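Local coordinates for protein fimbrin (Schizosaccharomyces pombe, PDB 1RT8) that binds and crosslinks actin filaments and works in cell polarity, cytokinesis, mating and spore formation, at residues Asp312-Tyr320 and Asn329-Pro337. Sequence-based numbering, arbitrary orientation.
Sequences DGLILLQAY and NWKKVNKAP
The W330 indole meets the helix by its six-membered edge, where the backbone N of Q318 and the carbonyl O of L314 lie near the ring plane. CH2 of W330 is 3.6 Å from CB of L317, which comes in obliquely. The Q318 side chain crosses the indole at about a right angle; its CG is 3.8 Å from W330 CH2. Its amide, tilted 62° from the ring, donates weakly from NE2 to L314 O, while OE1 takes the backbone N of T300. W330 NE1 hydrogen-bonds to OD2 of D321.

L314 splits its two methyls. L314 CD2 sits 3.6 Å from V333 CG1 and also touches the carbonyl O of N334. L314 CD1 is 3.8 Å from A336 CB. L317 CD1 meets V333 CG2 tip to tip at 3.7 Å. V333 CG1, anti to the backbone N (chi1 176°), is placed by both L314 CD2 and L317 CD1.

D312 OD1 accepts from L314 N at 2.8 Å, an Asx turn at the helix start. ND2 of N351 hydrogen-bonds to the carbonyl oxygens of D312 and N334. The apolar contact packs the loop leading to helix 345-361 against helix 314-323, within the third of the chain's four calponin-homology domains, in the second actin-binding region.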
# COMPACT_ATOMS: atom_id res chain seq x y z
N ASP A 312 13.06 -14.33 -13.23
CA ASP A 312 14.51 -14.35 -13.40
C ASP A 312 15.24 -14.62 -12.09
O ASP A 312 16.46 -14.52 -12.02
CB ASP A 312 15.01 -13.05 -14.04
CG ASP A 312 14.87 -11.85 -13.13
OD1 ASP A 312 14.84 -12.03 -11.89
OD2 ASP A 312 14.82 -10.72 -13.64
N GLY A 313 14.47 -14.94 -11.05
CA GLY A 313 15.03 -15.27 -9.75
C GLY A 313 15.69 -14.21 -8.89
O GLY A 313 16.05 -14.48 -7.75
N LEU A 314 15.84 -13.00 -9.43
CA LEU A 314 16.49 -11.93 -8.69
C LEU A 314 15.74 -11.46 -7.46
O LEU A 314 16.34 -11.21 -6.41
CB LEU A 314 16.75 -10.75 -9.64
CG LEU A 314 17.76 -11.06 -10.75
CD1 LEU A 314 18.00 -9.81 -11.60
CD2 LEU A 314 19.06 -11.52 -10.12
N ILE A 315 14.42 -11.34 -7.57
CA ILE A 315 13.58 -10.92 -6.46
C ILE A 315 13.67 -11.93 -5.32
O ILE A 315 13.86 -11.55 -4.17
CB ILE A 315 12.10 -10.79 -6.90
CG1 ILE A 315 11.96 -9.64 -7.90
CG2 ILE A 315 11.20 -10.59 -5.67
CD1 ILE A 315 12.36 -8.29 -7.38
N LEU A 316 13.54 -13.21 -5.65
CA LEU A 316 13.62 -14.26 -4.64
C LEU A 316 14.98 -14.27 -3.93
O LEU A 316 15.06 -14.38 -2.70
CB LEU A 316 13.35 -15.63 -5.28
CG LEU A 316 11.89 -15.89 -5.68
CD1 LEU A 316 11.77 -17.14 -6.53
CD2 LEU A 316 11.04 -16.02 -4.43
N LEU A 317 16.05 -14.13 -4.71
CA LEU A 317 17.39 -14.13 -4.15
C LEU A 317 17.58 -12.94 -3.21
O LEU A 317 18.21 -13.08 -2.16
CB LEU A 317 18.43 -14.12 -5.28
CG LEU A 317 18.46 -15.44 -6.05
CD1 LEU A 317 19.40 -15.36 -7.24
CD2 LEU A 317 18.87 -16.57 -5.12
N GLN A 318 17.02 -11.79 -3.55
CA GLN A 318 17.13 -10.63 -2.68
C GLN A 318 16.42 -10.90 -1.36
O GLN A 318 16.93 -10.57 -0.29
CB GLN A 318 16.52 -9.39 -3.33
CG GLN A 318 17.33 -8.81 -4.47
CD GLN A 318 16.60 -7.68 -5.15
OE1 GLN A 318 16.25 -6.68 -4.52
NE2 GLN A 318 16.36 -7.83 -6.45
N ALA A 319 15.24 -11.51 -1.44
CA ALA A 319 14.44 -11.83 -0.26
C ALA A 319 15.25 -12.69 0.70
O ALA A 319 15.29 -12.39 1.90
CB ALA A 319 13.15 -12.57 -0.67
N TYR A 320 15.89 -13.74 0.19
CA TYR A 320 16.71 -14.62 1.02
C TYR A 320 17.74 -13.82 1.81
O TYR A 320 17.95 -14.08 2.99
CB TYR A 320 17.48 -15.66 0.20
CG TYR A 320 16.68 -16.89 -0.18
CD1 TYR A 320 16.30 -17.11 -1.51
CD2 TYR A 320 16.30 -17.83 0.78
CE1 TYR A 320 15.55 -18.22 -1.87
CE2 TYR A 320 15.54 -18.96 0.42
CZ TYR A 320 15.18 -19.14 -0.91
OH TYR A 320 14.43 -20.22 -1.30
N ASN A 329 25.54 -15.72 -2.63
CA ASN A 329 26.83 -15.38 -3.21
C ASN A 329 26.47 -14.75 -4.55
O ASN A 329 26.30 -15.45 -5.55
CB ASN A 329 27.66 -16.63 -3.46
CG ASN A 329 29.00 -16.32 -4.13
OD1 ASN A 329 29.83 -17.21 -4.32
ND2 ASN A 329 29.20 -15.06 -4.49
N TRP A 330 26.36 -13.43 -4.57
CA TRP A 330 26.00 -12.74 -5.80
C TRP A 330 26.97 -12.87 -6.97
O TRP A 330 26.66 -12.45 -8.08
CB TRP A 330 25.71 -11.28 -5.50
CG TRP A 330 24.50 -11.15 -4.62
CD1 TRP A 330 24.48 -11.10 -3.25
CD2 TRP A 330 23.14 -11.12 -5.04
NE1 TRP A 330 23.18 -11.04 -2.80
CE2 TRP A 330 22.34 -11.05 -3.88
CE3 TRP A 330 22.51 -11.14 -6.29
CZ2 TRP A 330 20.94 -11.00 -3.93
CZ3 TRP A 330 21.12 -11.10 -6.34
CH2 TRP A 330 20.35 -11.03 -5.17
N LYS A 331 28.15 -13.44 -6.73
CA LYS A 331 29.12 -13.61 -7.81
C LYS A 331 28.67 -14.79 -8.67
O LYS A 331 29.16 -14.99 -9.78
CB LYS A 331 30.51 -13.89 -7.24
CG LYS A 331 31.13 -12.71 -6.49
CD LYS A 331 32.52 -13.04 -5.94
CE LYS A 331 33.08 -11.88 -5.12
NZ LYS A 331 34.43 -12.17 -4.56
N LYS A 332 27.72 -15.56 -8.14
CA LYS A 332 27.19 -16.71 -8.85
C LYS A 332 25.82 -16.42 -9.48
O LYS A 332 25.22 -17.29 -10.10
CB LYS A 332 27.06 -17.91 -7.90
CG LYS A 332 28.38 -18.38 -7.30
CD LYS A 332 28.15 -19.49 -6.28
CE LYS A 332 29.45 -19.89 -5.58
NZ LYS A 332 29.23 -20.81 -4.43
N VAL A 333 25.35 -15.19 -9.31
CA VAL A 333 24.05 -14.77 -9.83
C VAL A 333 24.12 -13.97 -11.14
O VAL A 333 24.99 -13.12 -11.31
CB VAL A 333 23.32 -13.90 -8.77
CG1 VAL A 333 22.01 -13.37 -9.33
CG2 VAL A 333 23.07 -14.73 -7.52
N ASN A 334 23.19 -14.25 -12.05
CA ASN A 334 23.13 -13.53 -13.33
C ASN A 334 22.28 -12.28 -13.14
O ASN A 334 21.16 -12.34 -12.63
CB ASN A 334 22.50 -14.42 -14.42
CG ASN A 334 23.33 -15.65 -14.72
OD1 ASN A 334 24.47 -15.55 -15.15
ND2 ASN A 334 22.76 -16.83 -14.48
N LYS A 335 22.83 -11.13 -13.55
CA LYS A 335 22.15 -9.85 -13.41
C LYS A 335 21.17 -9.54 -14.54
O LYS A 335 21.31 -10.04 -15.65
CB LYS A 335 23.19 -8.73 -13.35
CG LYS A 335 24.14 -8.79 -12.16
CD LYS A 335 25.06 -7.58 -12.18
CE LYS A 335 26.09 -7.62 -11.06
NZ LYS A 335 27.00 -6.43 -11.13
N ALA A 336 20.18 -8.70 -14.25
CA ALA A 336 19.20 -8.31 -15.25
C ALA A 336 19.95 -7.52 -16.33
O ALA A 336 20.78 -6.68 -16.02
CB ALA A 336 18.13 -7.43 -14.62
N PRO A 337 19.65 -7.80 -17.61
CA PRO A 337 20.30 -7.11 -18.74
C PRO A 337 20.09 -5.60 -18.73
O PRO A 337 18.95 -5.13 -18.69
CB PRO A 337 19.64 -7.77 -19.95
CG PRO A 337 19.38 -9.16 -19.47
CD PRO A 337 18.81 -8.90 -18.10